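PDB 7L0A: esterase family protein from Staphylococcus aureus, which probably hydrolyses S-formylglutathione to formate and glutathione, as a serine esterase of the alpha/beta-hydrolase fold. Local coordinates for residues Lys148-Ser153 with Leu206-Lys211; Lys200-Leu205 with Ile229-Gln234; Met9-Leu14 with Thr28-Glu33; Leu47-Leu52 with Lys77-Met82; Ser98-Ile103 with Ile136-Thr141. All coordinates share one frame; numbering follows the deposited sequence. Where two conformers were deposited one is given.

Interaction 1: Lys148-Ser153 with Leu206-Lys211; sequences KAVPLS and LIMCGK
In the parallel part of the alpha/beta-hydrolase sheet, Ala-149, Pro-151 and Ser-153 bond to Leu-206 and Met-208 of the adjoining strand, whose axis runs 13° from theirs. Leu-206 N gives to Ala-149 O and Met-208 N to Pro-151 O, both at 3.1 Å. Met-208 O then takes Ser-153 N at 2.8 Å, with the N-H pointing almost straight at it (171°). Pro-151 lacks an N-H; its CD instead sits 3.3 Å from Leu-206 O, beside a CA-H...O contact from Val-150. Helix 244-259 covers Val-150, Leu-206 and Met-208; Val-150 lies alongside Leu-206, and Leu-152 beside Met-208 on the same face. Leu-152 has CG anti to its carbonyl carbon (chi1 -58°), and its CD2 rests 3.8 Å from Met-208 SD, CB and CG. On the other face Pro-151 CD meets Ile-207 CG1, under helix 216-228. The strands finish at the probable charge relay: the side chain of Ser-153 is about 3 Å from that of Asp-213 at their nearest atoms and lies close to His-242. Ser-153 OG is also bonded to Trp-247 NE1, and a water 2.7 Å from Ser-153 OG accepts Gly-210 N at 3.0 Å.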
# COMPACT_ATOMS: atom_id res chain seq x y z
N LYS B 148 -11.73 -14.55 15.24
CA LYS B 148 -11.77 -15.85 14.59
C LYS B 148 -10.37 -16.16 14.08
O LYS B 148 -9.65 -15.25 13.63
CB LYS B 148 -12.75 -15.90 13.42
CG LYS B 148 -14.17 -15.56 13.84
CD LYS B 148 -15.12 -15.63 12.66
CE LYS B 148 -16.48 -15.08 13.04
NZ LYS B 148 -17.54 -15.50 12.08
N ALA B 149 -9.99 -17.44 14.13
CA ALA B 149 -8.67 -17.92 13.71
C ALA B 149 -8.85 -19.24 12.97
O ALA B 149 -9.63 -20.10 13.41
CB ALA B 149 -7.77 -18.13 14.95
N VAL B 150 -8.13 -19.40 11.86
CA VAL B 150 -8.26 -20.55 10.99
C VAL B 150 -6.88 -21.15 10.71
O VAL B 150 -6.20 -20.79 9.73
CB VAL B 150 -8.95 -20.17 9.66
CG1 VAL B 150 -9.13 -21.40 8.80
CG2 VAL B 150 -10.29 -19.49 9.90
N PRO B 151 -6.43 -22.09 11.53
CA PRO B 151 -5.20 -22.84 11.20
C PRO B 151 -5.47 -23.89 10.13
O PRO B 151 -6.38 -24.71 10.28
CB PRO B 151 -4.81 -23.50 12.54
CG PRO B 151 -5.62 -22.82 13.57
CD PRO B 151 -6.89 -22.37 12.90
N LEU B 152 -4.67 -23.86 9.08
CA LEU B 152 -4.77 -24.77 7.94
C LEU B 152 -3.55 -25.67 7.94
O LEU B 152 -2.42 -25.17 7.91
CB LEU B 152 -4.83 -23.99 6.63
CG LEU B 152 -5.96 -22.98 6.45
CD1 LEU B 152 -5.75 -22.30 5.09
CD2 LEU B 152 -7.30 -23.63 6.53
N SER B 153 -3.75 -26.98 7.92
CA SER B 153 -2.65 -27.93 7.80
C SER B 153 -1.51 -27.55 8.73
O SER B 153 -0.33 -27.53 8.33
CB SER B 153 -2.15 -27.99 6.36
OG SER B 153 -3.25 -28.11 5.46
N LEU B 206 -11.66 -22.42 13.45
CA LEU B 206 -11.96 -23.33 12.35
C LEU B 206 -10.63 -23.95 11.95
O LEU B 206 -9.73 -23.25 11.47
CB LEU B 206 -12.63 -22.61 11.17
CG LEU B 206 -12.76 -23.48 9.93
CD1 LEU B 206 -13.64 -24.67 10.15
CD2 LEU B 206 -13.27 -22.60 8.78
N ILE B 207 -10.47 -25.25 12.21
CA ILE B 207 -9.23 -25.96 11.93
C ILE B 207 -9.47 -26.90 10.77
O ILE B 207 -10.44 -27.65 10.76
CB ILE B 207 -8.75 -26.73 13.19
CG1 ILE B 207 -8.54 -25.75 14.33
CG2 ILE B 207 -7.52 -27.55 12.87
CD1 ILE B 207 -8.30 -26.40 15.68
N MET B 208 -8.60 -26.84 9.76
CA MET B 208 -8.80 -27.62 8.54
C MET B 208 -7.50 -28.33 8.17
O MET B 208 -6.40 -27.78 8.33
CB MET B 208 -9.28 -26.74 7.36
CG MET B 208 -10.26 -25.66 7.77
SD MET B 208 -10.90 -24.71 6.33
CE MET B 208 -11.99 -25.93 5.65
N CYS B 209 -7.63 -29.56 7.68
CA CYS B 209 -6.48 -30.29 7.16
C CYS B 209 -6.98 -31.34 6.18
O CYS B 209 -8.03 -31.96 6.39
CB CYS B 209 -5.70 -30.95 8.33
SG CYS B 209 -4.10 -31.59 7.91
N GLY B 210 -6.21 -31.58 5.13
CA GLY B 210 -6.53 -32.65 4.22
C GLY B 210 -6.07 -34.00 4.76
O GLY B 210 -5.04 -34.11 5.41
N LYS B 211 -6.82 -35.04 4.39
CA LYS B 211 -6.59 -36.37 4.95
C LYS B 211 -5.28 -37.00 4.49
O LYS B 211 -4.80 -37.93 5.14
CB LYS B 211 -7.76 -37.29 4.62
CG LYS B 211 -9.04 -36.89 5.34
CD LYS B 211 -10.20 -37.80 4.98
CE LYS B 211 -11.40 -37.51 5.87
NZ LYS B 211 -12.53 -38.42 5.56
O HOH W 1 -3.65 -30.47 4.11

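Interaction 2: Lys200-Leu205 with Ile229-Gln234; sequences KQIPKL and INVPYQ
Leu-205 is the main bump of this contact, pressing into a hollow made by Val-231, Pro-232 and Tyr-233. Its CB abuts Tyr-233 CB at 3.9 Å, while its branch CD1 settles 3.9 Å from Pro-232 O and more loosely beside Val-231. The methyl CG1 of Val-231 is a second bump, met by Ile-202 CD1 at 4.1 Å where the side chains cross at about a right angle; Leu-192, Val-196 and Leu-226 pack on Val-231 as well. The segment 229-234 is the return loop of a beta-alpha-beta crossover: helix 216-228 ends in a Schellman motif with Asn-230 at C-prime, and the chain comes back to form strand 234-238 next to strand 204-210. Pairing begins with Gln-234 N, which gives to Leu-205 O at 2.9 Å and 168°. That carbonyl also receives a water, which donates again to Gln-234 OE1 at 2.9 Å; Trp-257 NE1 also donates there. Lys-204 reaches across the outside, its CE 3.7 Å from Gln-234 OE1. The ring of Tyr-233 turns from the hollow, with CG between the backbone N and carbonyl carbon (chi1 65°), and its OH is hydrogen-bonded to Ser-227 OG, in the last turn of helix 216-228.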
# COMPACT_ATOMS: atom_id res chain seq x y z
N LYS B 200 -8.31 -16.33 29.31
CA LYS B 200 -8.13 -15.48 28.14
C LYS B 200 -9.21 -15.79 27.12
O LYS B 200 -9.70 -16.93 27.02
CB LYS B 200 -6.73 -15.67 27.55
CG LYS B 200 -5.65 -14.84 28.27
CD LYS B 200 -5.88 -13.33 28.13
CE LYS B 200 -5.12 -12.53 29.19
NZ LYS B 200 -3.73 -13.02 29.39
N GLN B 201 -9.63 -14.75 26.43
CA GLN B 201 -10.44 -14.90 25.23
C GLN B 201 -9.70 -15.76 24.22
O GLN B 201 -8.54 -15.51 23.93
CB GLN B 201 -10.71 -13.51 24.65
CG GLN B 201 -12.16 -13.14 24.58
CD GLN B 201 -12.37 -11.67 24.30
OE1 GLN B 201 -11.47 -10.84 24.48
NE2 GLN B 201 -13.56 -11.33 23.85
N ILE B 202 -10.37 -16.78 23.70
CA ILE B 202 -9.85 -17.58 22.60
C ILE B 202 -10.74 -17.32 21.40
O ILE B 202 -11.97 -17.42 21.52
CB ILE B 202 -9.83 -19.09 22.92
CG1 ILE B 202 -8.96 -19.36 24.16
CG2 ILE B 202 -9.31 -19.91 21.73
CD1 ILE B 202 -8.86 -20.82 24.54
N PRO B 203 -10.18 -16.97 20.25
CA PRO B 203 -11.01 -16.74 19.06
C PRO B 203 -11.80 -18.00 18.70
O PRO B 203 -11.41 -19.12 19.00
CB PRO B 203 -10.00 -16.41 17.96
CG PRO B 203 -8.74 -15.98 18.70
CD PRO B 203 -8.73 -16.76 19.98
N LYS B 204 -12.92 -17.79 18.01
CA LYS B 204 -13.59 -18.93 17.39
C LYS B 204 -12.61 -19.61 16.42
O LYS B 204 -11.95 -18.94 15.63
CB LYS B 204 -14.86 -18.48 16.67
CG LYS B 204 -15.90 -19.57 16.46
CD LYS B 204 -17.23 -18.98 16.00
CE LYS B 204 -18.16 -20.07 15.49
NZ LYS B 204 -19.45 -19.53 14.99
N LEU B 205 -12.52 -20.94 16.51
CA LEU B 205 -11.55 -21.71 15.76
C LEU B 205 -12.20 -22.55 14.67
O LEU B 205 -13.14 -23.31 14.93
CB LEU B 205 -10.79 -22.64 16.71
CG LEU B 205 -9.89 -21.98 17.73
CD1 LEU B 205 -9.39 -23.05 18.71
CD2 LEU B 205 -8.72 -21.29 17.06
N ILE B 229 -10.20 -30.66 26.86
CA ILE B 229 -10.16 -29.51 27.75
C ILE B 229 -11.26 -28.50 27.45
O ILE B 229 -11.23 -27.37 27.94
CB ILE B 229 -8.78 -28.84 27.75
CG1 ILE B 229 -8.41 -28.39 26.34
CG2 ILE B 229 -7.70 -29.79 28.30
CD1 ILE B 229 -7.33 -27.37 26.34
N ASN B 230 -12.25 -28.89 26.65
CA ASN B 230 -13.49 -28.14 26.46
C ASN B 230 -13.25 -26.78 25.81
O ASN B 230 -13.93 -25.80 26.13
CB ASN B 230 -14.24 -27.96 27.78
CG ASN B 230 -15.67 -27.51 27.57
OD1 ASN B 230 -16.33 -27.90 26.61
ND2 ASN B 230 -16.14 -26.65 28.47
N VAL B 231 -12.33 -26.70 24.85
CA VAL B 231 -12.14 -25.52 24.04
C VAL B 231 -12.95 -25.70 22.76
O VAL B 231 -12.74 -26.70 22.06
CB VAL B 231 -10.66 -25.28 23.72
CG1 VAL B 231 -10.48 -24.12 22.76
CG2 VAL B 231 -9.89 -25.01 25.00
N PRO B 232 -13.87 -24.81 22.44
CA PRO B 232 -14.71 -25.03 21.26
C PRO B 232 -13.94 -24.86 19.96
O PRO B 232 -13.00 -24.06 19.86
CB PRO B 232 -15.83 -23.99 21.42
CG PRO B 232 -15.30 -22.96 22.30
CD PRO B 232 -14.28 -23.62 23.22
N TYR B 233 -14.33 -25.65 18.96
CA TYR B 233 -13.75 -25.51 17.65
C TYR B 233 -14.65 -26.19 16.63
O TYR B 233 -15.52 -27.00 16.98
CB TYR B 233 -12.35 -26.13 17.57
CG TYR B 233 -12.42 -27.63 17.76
CD1 TYR B 233 -12.44 -28.18 19.03
CD2 TYR B 233 -12.48 -28.50 16.67
CE1 TYR B 233 -12.54 -29.53 19.20
CE2 TYR B 233 -12.56 -29.86 16.86
CZ TYR B 233 -12.59 -30.37 18.14
OH TYR B 233 -12.68 -31.74 18.35
N GLN B 234 -14.41 -25.87 15.37
CA GLN B 234 -14.91 -26.63 14.23
C GLN B 234 -13.73 -27.22 13.50
O GLN B 234 -12.72 -26.54 13.30
CB GLN B 234 -15.72 -25.75 13.28
CG GLN B 234 -17.01 -25.30 13.88
CD GLN B 234 -17.69 -24.26 13.04
OE1 GLN B 234 -17.79 -23.09 13.43
NE2 GLN B 234 -18.16 -24.66 11.86
O HOH W 2 -15.86 -22.51 15.52
O HOH W 3 -14.32 -22.09 18.66

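Interaction 3: Met9-Leu14 with Thr28-Glu33; sequences MAYISL and TVILPE
Ala-10 O is held twice by the facing strand: Leu-31 N gives it a hydrogen bond of 2.9 Å, and Ile-30 CA approaches it at 3.3 Å as a CA-H...O contact. Ala-10 N answers by bonding Leu-31 O, and Ile-12 and Val-29 form the next reciprocal pair, in which Ile-12 N meets Val-29 O at 2.8 Å with a bent N-H angle of 138°. Met-9 folds over the non-hydrogen-bonded positions on one face. A turn of -53° about its last torsion brings CE to 3.5 Å from Pro-32 N and 3.6 Å from Ile-30 CB. On the same face Tyr-11 slants across, CD2 lying 3.6 Å from Ile-30 CG2 and OH 3.3 Å from Thr-28 CG2. A water bridges Ser-13 OG and Thr-28 OG1, the latter also bonded to Glu-60 O. Glu-33 OE2 takes His-17 N of the second subunit. This is an antiparallel beta hairpin at the margin of this chain's sheet, its strand 9-17 pairing antiparallel with a strand of the second subunit, so one sheet continues through the dimer.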
# COMPACT_ATOMS: atom_id res chain seq x y z
N MET B 9 -11.62 -4.45 -6.05
CA MET B 9 -10.53 -4.52 -5.11
C MET B 9 -9.34 -3.71 -5.57
O MET B 9 -9.01 -3.75 -6.77
CB MET B 9 -10.04 -5.98 -4.91
CG MET B 9 -11.07 -6.97 -4.48
SD MET B 9 -11.47 -6.83 -2.73
CE MET B 9 -9.88 -6.92 -2.04
N ALA B 10 -8.66 -3.05 -4.63
CA ALA B 10 -7.36 -2.47 -4.91
C ALA B 10 -6.30 -3.49 -4.54
O ALA B 10 -6.32 -4.07 -3.44
CB ALA B 10 -7.15 -1.17 -4.15
N TYR B 11 -5.37 -3.73 -5.46
CA TYR B 11 -4.26 -4.65 -5.27
C TYR B 11 -3.03 -3.81 -4.93
O TYR B 11 -2.65 -2.94 -5.72
CB TYR B 11 -4.01 -5.50 -6.51
CG TYR B 11 -2.95 -6.55 -6.20
CD1 TYR B 11 -1.60 -6.25 -6.28
CD2 TYR B 11 -3.30 -7.80 -5.76
CE1 TYR B 11 -0.65 -7.19 -5.98
CE2 TYR B 11 -2.36 -8.73 -5.45
CZ TYR B 11 -1.04 -8.43 -5.56
OH TYR B 11 -0.11 -9.42 -5.25
N ILE B 12 -2.43 -4.05 -3.76
CA ILE B 12 -1.35 -3.20 -3.25
C ILE B 12 -0.12 -4.04 -2.95
O ILE B 12 -0.22 -5.06 -2.28
CB ILE B 12 -1.83 -2.43 -2.00
CG1 ILE B 12 -3.13 -1.69 -2.30
CG2 ILE B 12 -0.70 -1.57 -1.47
CD1 ILE B 12 -3.69 -0.93 -1.12
N SER B 13 1.03 -3.58 -3.43
CA SER B 13 2.32 -4.11 -3.02
C SER B 13 3.07 -3.03 -2.24
O SER B 13 3.17 -1.89 -2.70
CB SER B 13 3.16 -4.58 -4.20
OG SER B 13 2.55 -5.65 -4.88
N LEU B 14 3.58 -3.38 -1.06
CA LEU B 14 4.27 -2.42 -0.21
C LEU B 14 5.61 -2.97 0.23
O LEU B 14 5.68 -4.09 0.75
CB LEU B 14 3.37 -2.09 1.00
CG LEU B 14 3.74 -1.00 2.00
CD1 LEU B 14 2.45 -0.46 2.61
CD2 LEU B 14 4.69 -1.51 3.09
N THR B 28 1.77 -7.75 0.76
CA THR B 28 0.66 -7.65 -0.19
C THR B 28 -0.60 -7.31 0.60
O THR B 28 -0.90 -7.95 1.61
CB THR B 28 0.45 -8.93 -1.00
OG1 THR B 28 1.67 -9.27 -1.67
CG2 THR B 28 -0.69 -8.75 -2.04
N VAL B 29 -1.35 -6.32 0.13
CA VAL B 29 -2.61 -5.89 0.74
C VAL B 29 -3.64 -5.83 -0.37
O VAL B 29 -3.41 -5.20 -1.41
CB VAL B 29 -2.47 -4.53 1.43
CG1 VAL B 29 -3.80 -4.04 1.93
CG2 VAL B 29 -1.45 -4.62 2.61
N ILE B 30 -4.78 -6.51 -0.18
CA ILE B 30 -5.91 -6.34 -1.09
C ILE B 30 -7.00 -5.65 -0.29
O ILE B 30 -7.40 -6.12 0.80
CB ILE B 30 -6.37 -7.65 -1.73
CG1 ILE B 30 -6.71 -8.70 -0.71
CG2 ILE B 30 -5.32 -8.13 -2.78
CD1 ILE B 30 -7.13 -10.03 -1.36
N LEU B 31 -7.46 -4.52 -0.81
CA LEU B 31 -8.32 -3.60 -0.08
C LEU B 31 -9.60 -3.41 -0.85
O LEU B 31 -9.57 -2.78 -1.92
CB LEU B 31 -7.59 -2.27 0.07
CG LEU B 31 -8.11 -1.25 1.06
CD1 LEU B 31 -7.88 -1.76 2.49
CD2 LEU B 31 -7.43 0.08 0.87
N PRO B 32 -10.74 -3.91 -0.38
CA PRO B 32 -11.98 -3.66 -1.15
C PRO B 32 -12.22 -2.19 -1.36
O PRO B 32 -11.89 -1.34 -0.55
CB PRO B 32 -13.08 -4.27 -0.28
CG PRO B 32 -12.35 -5.33 0.53
CD PRO B 32 -10.96 -4.80 0.76
N GLU B 33 -12.81 -1.87 -2.51
CA GLU B 33 -13.16 -0.48 -2.77
C GLU B 33 -14.50 -0.22 -2.11
O GLU B 33 -15.40 -1.07 -2.14
CB GLU B 33 -13.14 -0.22 -4.28
CG GLU B 33 -11.66 -0.33 -4.81
CD GLU B 33 -11.46 0.10 -6.25
OE1 GLU B 33 -12.08 1.10 -6.68
OE2 GLU B 33 -10.66 -0.57 -6.94
O HOH W 4 2.89 -8.09 -3.71

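Interaction 4: Leu47-Leu52 with Lys77-Met82; sequences LKTLML and KLAVIM
Ile-81 crosses Thr-49 and Met-51 obliquely. Its CB lies 3.9 Å from Leu-50 O. With CG1 anti to the carbonyl carbon (chi1 -41°), that atom leans over the same oxygen and touches Thr-49 CG2 at 3.8 Å; the other branch, CG2, faces Met-51 SD at 4.2 Å. CD1 turns back at chi2 -64°, and the side chain as a whole also packs on Val-106 and Val-110. Its own N-H bonds Leu-50 O at 2.8 Å, one of four links in a parallel ladder that runs from Ala-79 N with Lys-48 O to Leu-52 N with Ile-81 O. On the opposite face Leu-50 CB meets Leu-78 CD2 at 4.0 Å, and the Leu-50 side chain lies beside that of Val-80. Before the first rung a water accepts Lys-48 N and donates to Lys-77 O; Lys-48 forms a salt bridge with Asp-122, Lys-77 with Asp-34. In the sheet, the pair sits between strands 24-32 and 123-128, with helix 99-113 packed over the face that carries Met-51 and Ile-81.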
# COMPACT_ATOMS: atom_id res chain seq x y z
N LEU B 47 -12.85 -1.48 7.15
CA LEU B 47 -13.08 -2.79 6.57
C LEU B 47 -12.76 -3.92 7.54
O LEU B 47 -11.80 -3.85 8.31
CB LEU B 47 -12.19 -2.98 5.35
CG LEU B 47 -12.45 -2.07 4.13
CD1 LEU B 47 -11.15 -1.93 3.34
CD2 LEU B 47 -13.53 -2.70 3.31
N LYS B 48 -13.52 -5.01 7.43
CA LYS B 48 -13.12 -6.28 8.03
C LYS B 48 -11.79 -6.74 7.42
O LYS B 48 -11.55 -6.58 6.21
CB LYS B 48 -14.18 -7.36 7.83
CG LYS B 48 -15.46 -7.13 8.59
CD LYS B 48 -16.46 -8.23 8.29
CE LYS B 48 -17.77 -8.03 9.08
NZ LYS B 48 -17.59 -8.33 10.55
N THR B 49 -10.94 -7.33 8.24
CA THR B 49 -9.56 -7.57 7.87
C THR B 49 -9.08 -8.94 8.29
O THR B 49 -9.28 -9.34 9.45
CB THR B 49 -8.66 -6.49 8.50
OG1 THR B 49 -9.07 -5.19 8.06
CG2 THR B 49 -7.22 -6.71 8.18
N LEU B 50 -8.41 -9.64 7.36
CA LEU B 50 -7.79 -10.93 7.60
C LEU B 50 -6.28 -10.79 7.49
O LEU B 50 -5.76 -10.32 6.48
CB LEU B 50 -8.28 -11.97 6.59
CG LEU B 50 -7.54 -13.28 6.49
CD1 LEU B 50 -7.62 -14.03 7.84
CD2 LEU B 50 -8.04 -14.13 5.36
N MET B 51 -5.57 -11.22 8.53
CA MET B 51 -4.13 -11.45 8.48
C MET B 51 -3.87 -12.89 8.02
O MET B 51 -4.33 -13.84 8.66
CB MET B 51 -3.53 -11.22 9.87
CG MET B 51 -2.01 -11.48 9.93
SD MET B 51 -0.98 -10.29 9.05
CE MET B 51 -1.14 -8.86 10.14
N LEU B 52 -3.14 -13.05 6.90
CA LEU B 52 -2.93 -14.35 6.29
C LEU B 52 -1.46 -14.70 6.26
O LEU B 52 -0.63 -13.92 5.77
CB LEU B 52 -3.56 -14.38 4.89
CG LEU B 52 -3.44 -15.72 4.17
CD1 LEU B 52 -4.05 -16.89 4.90
CD2 LEU B 52 -4.07 -15.58 2.78
N LYS B 77 -16.14 -8.67 0.52
CA LYS B 77 -15.66 -7.36 0.96
C LYS B 77 -14.67 -7.45 2.13
O LYS B 77 -14.76 -6.72 3.12
CB LYS B 77 -16.82 -6.44 1.32
CG LYS B 77 -16.43 -4.98 1.29
CD LYS B 77 -17.65 -4.06 1.42
CE LYS B 77 -17.27 -2.62 1.14
NZ LYS B 77 -18.52 -1.78 1.05
N LEU B 78 -13.67 -8.31 1.99
CA LEU B 78 -12.69 -8.59 3.03
C LEU B 78 -11.32 -8.07 2.61
O LEU B 78 -10.83 -8.41 1.53
CB LEU B 78 -12.65 -10.09 3.29
CG LEU B 78 -11.67 -10.59 4.36
CD1 LEU B 78 -12.06 -10.15 5.75
CD2 LEU B 78 -11.61 -12.13 4.31
N ALA B 79 -10.76 -7.16 3.42
CA ALA B 79 -9.36 -6.80 3.27
C ALA B 79 -8.49 -7.98 3.69
O ALA B 79 -8.76 -8.64 4.71
CB ALA B 79 -9.00 -5.59 4.13
N VAL B 80 -7.42 -8.24 2.96
CA VAL B 80 -6.47 -9.29 3.34
C VAL B 80 -5.05 -8.74 3.35
O VAL B 80 -4.61 -8.07 2.40
CB VAL B 80 -6.58 -10.52 2.42
CG1 VAL B 80 -5.71 -11.67 2.98
CG2 VAL B 80 -8.01 -11.01 2.32
N ILE B 81 -4.31 -9.05 4.43
CA ILE B 81 -2.93 -8.64 4.63
C ILE B 81 -2.08 -9.89 4.53
O ILE B 81 -2.27 -10.84 5.31
CB ILE B 81 -2.75 -7.96 6.01
CG1 ILE B 81 -3.91 -7.05 6.34
CG2 ILE B 81 -1.37 -7.31 6.12
CD1 ILE B 81 -4.05 -5.86 5.38
N MET B 82 -1.12 -9.90 3.61
CA MET B 82 -0.24 -11.04 3.39
C MET B 82 1.20 -10.58 3.55
O MET B 82 1.83 -10.17 2.57
CB MET B 82 -0.51 -11.64 2.00
CG MET B 82 -1.85 -12.40 1.93
SD MET B 82 -2.61 -12.55 0.28
CE MET B 82 -3.20 -10.90 0.04
O HOH W 5 -15.56 -5.29 5.21

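Interaction 5: Ser98-Ile103 with Ile136-Thr141; sequences SYYDYI and IKFALT
Phe-138 reaches from its helix into the first turn of another, meeting Ile-103, Tyr-99 and Tyr-100, and here the packing is close. Its CZ is 3.3 Å from Ile-103 CB, where the side chains cross at about a right angle. Tyr-100, with CG anti to the backbone N (chi1 178°), brings CD1 to 3.5 Å from Phe-138 CE1, the rings nearly parallel, at 13°, but slid so far apart that they barely overlap. Tyr-99 approaches obliquely, CE2 to Phe-138 CE2 at 3.8 Å with planes at 43°, completing an aromatic cluster. Leu-53, on the sheet, touches Tyr-99, Ile-103 and Phe-138. The axes of the two short helical segments stay 11.5 Å apart. In the alpha/beta-hydrolase fold helix 130-141 leads away from the nucleophile elbow, which carries the predicted nucleophile Ser-129. The outer edge of the Tyr-100 ring, with Lys-137 and Thr-141, forms the partly exposed side. Lys-137 fits more loosely, its CE 3.9 Å from Tyr-100 CD1 and its NZ bonded to Glu-185 O. Thr-141 OG1 comes to the ring edge, 3.2 Å from Tyr-100 CE1, but OG1 donates a hydrogen bond to Lys-137 O at 2.7 Å, while Tyr-100 OH is bonded to Gln-142 NE2.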
# COMPACT_ATOMS: atom_id res chain seq x y z
N SER B 98 11.42 -11.00 16.74
CA SER B 98 11.15 -12.29 16.13
C SER B 98 9.80 -12.27 15.41
O SER B 98 9.09 -11.26 15.43
CB SER B 98 11.18 -13.39 17.20
OG SER B 98 12.49 -13.55 17.76
N TYR B 99 9.48 -13.40 14.77
CA TYR B 99 8.22 -13.61 14.06
C TYR B 99 7.01 -13.05 14.79
O TYR B 99 6.20 -12.33 14.18
CB TYR B 99 8.05 -15.14 13.84
CG TYR B 99 6.72 -15.57 13.25
CD1 TYR B 99 6.48 -15.41 11.91
CD2 TYR B 99 5.75 -16.15 14.02
CE1 TYR B 99 5.28 -15.77 11.34
CE2 TYR B 99 4.52 -16.51 13.48
CZ TYR B 99 4.31 -16.34 12.12
OH TYR B 99 3.10 -16.72 11.56
N TYR B 100 6.86 -13.39 16.07
CA TYR B 100 5.73 -12.91 16.86
C TYR B 100 5.64 -11.39 16.83
O TYR B 100 4.59 -10.82 16.49
CB TYR B 100 5.86 -13.42 18.30
CG TYR B 100 4.80 -12.98 19.25
CD1 TYR B 100 3.59 -13.67 19.35
CD2 TYR B 100 5.02 -11.91 20.09
CE1 TYR B 100 2.63 -13.27 20.28
CE2 TYR B 100 4.06 -11.50 20.98
CZ TYR B 100 2.87 -12.18 21.07
OH TYR B 100 1.92 -11.76 21.98
N ASP B 101 6.76 -10.72 17.11
CA ASP B 101 6.76 -9.26 17.18
C ASP B 101 6.52 -8.66 15.81
O ASP B 101 5.87 -7.62 15.68
CB ASP B 101 8.09 -8.80 17.75
CG ASP B 101 8.46 -9.58 19.01
OD1 ASP B 101 7.88 -9.25 20.08
OD2 ASP B 101 9.27 -10.55 18.92
N TYR B 102 7.09 -9.30 14.78
CA TYR B 102 6.97 -8.79 13.42
C TYR B 102 5.54 -8.84 12.92
O TYR B 102 5.05 -7.87 12.32
CB TYR B 102 7.90 -9.59 12.51
CG TYR B 102 7.68 -9.39 11.04
CD1 TYR B 102 7.81 -8.14 10.44
CD2 TYR B 102 7.28 -10.46 10.24
CE1 TYR B 102 7.59 -7.98 9.07
CE2 TYR B 102 7.04 -10.30 8.88
CZ TYR B 102 7.20 -9.06 8.33
OH TYR B 102 6.98 -8.90 6.96
N ILE B 103 4.84 -9.97 13.12
CA ILE B 103 3.47 -10.03 12.66
C ILE B 103 2.62 -8.98 13.40
O ILE B 103 1.74 -8.35 12.79
CB ILE B 103 2.89 -11.45 12.82
CG1 ILE B 103 3.61 -12.44 11.91
CG2 ILE B 103 1.40 -11.46 12.41
CD1 ILE B 103 3.62 -12.06 10.46
N ILE B 136 -2.30 -20.32 15.39
CA ILE B 136 -2.71 -20.81 16.70
C ILE B 136 -1.93 -20.10 17.81
O ILE B 136 -2.50 -19.82 18.88
CB ILE B 136 -2.56 -22.34 16.79
CG1 ILE B 136 -3.34 -22.90 17.99
CG2 ILE B 136 -1.14 -22.81 16.88
CD1 ILE B 136 -4.84 -22.80 17.85
N LYS B 137 -0.67 -19.73 17.56
CA LYS B 137 0.05 -18.97 18.59
C LYS B 137 -0.60 -17.60 18.83
O LYS B 137 -0.77 -17.17 19.97
CB LYS B 137 1.52 -18.81 18.21
CG LYS B 137 2.28 -17.92 19.17
CD LYS B 137 3.78 -18.17 19.16
CE LYS B 137 4.45 -17.34 20.27
NZ LYS B 137 5.84 -17.77 20.59
N PHE B 138 -0.99 -16.90 17.76
CA PHE B 138 -1.66 -15.61 17.92
C PHE B 138 -3.05 -15.77 18.51
O PHE B 138 -3.48 -14.94 19.32
CB PHE B 138 -1.70 -14.84 16.58
CG PHE B 138 -0.34 -14.36 16.13
CD1 PHE B 138 0.37 -13.44 16.88
CD2 PHE B 138 0.21 -14.86 14.97
CE1 PHE B 138 1.63 -13.04 16.47
CE2 PHE B 138 1.47 -14.46 14.54
CZ PHE B 138 2.18 -13.56 15.31
N ALA B 139 -3.76 -16.84 18.15
CA ALA B 139 -5.07 -17.09 18.76
C ALA B 139 -4.97 -17.25 20.28
O ALA B 139 -5.90 -16.83 20.99
CB ALA B 139 -5.71 -18.34 18.17
N LEU B 140 -3.89 -17.84 20.77
CA LEU B 140 -3.76 -18.14 22.18
C LEU B 140 -2.98 -17.10 22.97
O LEU B 140 -2.94 -17.21 24.20
CB LEU B 140 -3.09 -19.51 22.37
CG LEU B 140 -3.81 -20.72 21.75
CD1 LEU B 140 -2.99 -21.99 21.73
CD2 LEU B 140 -5.13 -21.00 22.50
N THR B 141 -2.38 -16.11 22.31
CA THR B 141 -1.68 -15.01 22.98
C THR B 141 -2.25 -13.63 22.68
O THR B 141 -2.01 -12.70 23.46
CB THR B 141 -0.19 -15.01 22.60
OG1 THR B 141 -0.07 -14.81 21.18
CG2 THR B 141 0.48 -16.33 23.02

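Overall arrangement
Four of the contacts knit one mixed sheet and the fifth joins two helices that lie on it. Interactions 3 and 4 adjoin through strands 24-32 and 79-83, and interactions 1 and 2 share strand 204-210; the centres of interactions 2 and 3, on opposite sides of the chain's centre, are about 31 Å apart. Interactions 1, 3 and 4 are buried and rest on backbone bonds between strands, parallel in 1, where a proline interrupts them, and in 4, but antiparallel in 3, which alone meets the second subunit. Interaction 2, at the opposite margin, is partly exposed and uses waters beside a single backbone bond. Interaction 5 has no hydrogen bond across it, chiefly aromatic and aliphatic packing, and touches interactions 1, 2 and 4.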